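Long-range contact in uncharacterized protein (Enterococcus faecalis, PDB 3PM7), which is of unknown function but belongs to the PC4-like family, which includes single-stranded-DNA-binding proteins, so a nucleic-acid-binding role is possible: residues F5-I9 / W44-K50. Residues are numbered along the deposited sequence; the frame is centred on the assembly and turned at random.
Sequences FSYEI and WAPDHEK
One face of the Phe5 ring receives the edge of Trp44: CZ3 of Trp44 stands 3.5 Å above the Phe5 plane, over its centre. The centroids of the phenyl and the six-membered indole ring are 4.9 Å apart with the planes at 89°, a T-shaped (edge-to-face) pair in which hydrogens on the indole rim meet the phenyl pi cloud. At the edge of Phe5, near its plane, lies the carbonyl O of Glu49, 3.9 Å from CE2 of Phe5. Closer still, His48 O approaches CD2 of Phe5 obliquely at 3.0 Å, a tight contact; both may be weakly favourable C-H to carbonyl approaches. The indole also offers a face: CD1 of Ile9 lies over its rim, 4.2 Å from CH2 of Trp44, and an edge of the His48 imidazole points at the same face.

Phenylalanine suits its place because its face takes the indole edge while its CD2/CE2 side meets the loop carbonyls; CG lies anti to the carbonyl carbon (chi1 -77°), which carries the ring across to Trp44. Tryptophan is broad enough to present its rim to Phe5 and a face to Ile9 and His48 at once. Ile9, the first residue to leave helical geometry, has an extended outer chain that brings CD1 to both Trp44 and His48. The flat ring of His48 can stand edge-on over the indole and meet that methyl, while its positive phi (54°) accompanies the loop's turn. No hydrogen bond crosses the contact.

Beyond the two segments, Trp44 lies against Glu26, Asn28 and Ile30 of strand 24-30, while Met51 touches both Phe5 and Trp44. This small cluster packs helix 3-8 and the start of strand 9-18 against the loop leaving strand 38-44, beside a four-stranded antiparallel sheet consistent with a PC4-like fold.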
# COMPACT_ATOMS: atom_id res chain seq x y z
N PHE A 5 18.87 5.63 1.85
CA PHE A 5 17.50 5.72 1.36
C PHE A 5 17.43 6.50 0.04
O PHE A 5 16.72 6.11 -0.88
CB PHE A 5 16.60 6.35 2.43
CG PHE A 5 16.22 5.40 3.55
CD1 PHE A 5 15.87 4.08 3.27
CD2 PHE A 5 16.24 5.82 4.87
CE1 PHE A 5 15.51 3.22 4.28
CE2 PHE A 5 15.88 4.97 5.89
CZ PHE A 5 15.51 3.66 5.60
N SER A 6 18.21 7.58 -0.07
CA SER A 6 18.14 8.42 -1.27
C SER A 6 18.57 7.65 -2.51
O SER A 6 18.08 7.90 -3.61
CB SER A 6 19.01 9.67 -1.11
OG SER A 6 20.39 9.36 -1.23
N TYR A 7 19.49 6.71 -2.34
CA TYR A 7 19.91 5.86 -3.44
C TYR A 7 18.84 4.80 -3.78
O TYR A 7 18.63 4.44 -4.94
CB TYR A 7 21.23 5.18 -3.08
CG TYR A 7 21.80 4.32 -4.18
CD1 TYR A 7 21.72 2.93 -4.12
CD2 TYR A 7 22.42 4.90 -5.30
CE1 TYR A 7 22.24 2.14 -5.13
CE2 TYR A 7 22.95 4.12 -6.31
CZ TYR A 7 22.85 2.74 -6.22
OH TYR A 7 23.36 1.95 -7.23
N GLU A 8 18.18 4.29 -2.75
CA GLU A 8 17.21 3.20 -2.94
C GLU A 8 15.87 3.70 -3.49
O GLU A 8 15.19 3.00 -4.23
CB GLU A 8 17.03 2.44 -1.62
CG GLU A 8 18.33 1.78 -1.15
CD GLU A 8 18.20 1.11 0.20
OE1 GLU A 8 18.66 -0.04 0.33
OE2 GLU A 8 17.65 1.73 1.13
N ILE A 9 15.49 4.93 -3.14
CA ILE A 9 14.26 5.51 -3.67
C ILE A 9 14.50 5.99 -5.09
O ILE A 9 15.25 6.93 -5.32
CB ILE A 9 13.74 6.65 -2.77
CG1 ILE A 9 13.33 6.06 -1.41
CG2 ILE A 9 12.55 7.38 -3.42
CD1 ILE A 9 12.94 7.07 -0.37
N TRP A 44 7.03 7.51 6.03
CA TRP A 44 8.42 7.95 6.03
C TRP A 44 8.59 9.23 6.84
O TRP A 44 7.77 10.15 6.73
CB TRP A 44 8.86 8.26 4.61
CG TRP A 44 9.06 7.08 3.75
CD1 TRP A 44 8.13 6.49 2.93
CD2 TRP A 44 10.27 6.32 3.60
NE1 TRP A 44 8.69 5.41 2.28
CE2 TRP A 44 10.01 5.28 2.68
CE3 TRP A 44 11.55 6.42 4.15
CZ2 TRP A 44 10.97 4.36 2.30
CZ3 TRP A 44 12.52 5.49 3.77
CH2 TRP A 44 12.22 4.48 2.85
N ALA A 45 9.67 9.30 7.62
CA ALA A 45 10.00 10.52 8.35
C ALA A 45 10.23 11.67 7.37
O ALA A 45 10.42 11.44 6.18
CB ALA A 45 11.23 10.30 9.24
N PRO A 46 10.21 12.93 7.88
CA PRO A 46 10.33 14.15 7.06
C PRO A 46 11.31 14.08 5.88
O PRO A 46 10.90 14.26 4.72
CB PRO A 46 10.78 15.19 8.09
CG PRO A 46 10.11 14.76 9.35
CD PRO A 46 10.07 13.25 9.31
N ASP A 47 12.59 13.86 6.13
CA ASP A 47 13.55 13.82 5.03
C ASP A 47 13.98 12.38 4.70
O ASP A 47 15.15 12.11 4.36
CB ASP A 47 14.78 14.70 5.32
CG ASP A 47 15.50 15.14 4.05
OD1 ASP A 47 14.82 15.40 3.03
OD2 ASP A 47 16.76 15.22 4.06
N HIS A 48 13.02 11.47 4.80
CA HIS A 48 13.26 10.05 4.56
C HIS A 48 14.41 9.53 5.42
O HIS A 48 15.15 8.66 4.99
CB HIS A 48 13.59 9.79 3.08
CG HIS A 48 12.52 10.24 2.14
ND1 HIS A 48 11.40 9.48 1.89
CD2 HIS A 48 12.38 11.37 1.42
CE1 HIS A 48 10.62 10.12 1.04
NE2 HIS A 48 11.19 11.27 0.74
N GLU A 49 14.55 10.06 6.63
CA GLU A 49 15.68 9.67 7.47
C GLU A 49 15.41 8.32 8.13
O GLU A 49 16.30 7.70 8.69
CB GLU A 49 15.93 10.73 8.55
CG GLU A 49 14.82 10.82 9.59
CD GLU A 49 14.91 12.07 10.46
OE1 GLU A 49 13.85 12.52 10.98
OE2 GLU A 49 16.03 12.60 10.62
N LYS A 50 14.16 7.88 8.06
CA LYS A 50 13.74 6.68 8.75
C LYS A 50 12.41 6.25 8.18
O LYS A 50 11.59 7.10 7.80
CB LYS A 50 13.62 6.96 10.25
CG LYS A 50 13.16 5.79 11.09
CD LYS A 50 13.24 6.13 12.58
CE LYS A 50 12.69 5.00 13.43
NZ LYS A 50 11.33 4.57 12.99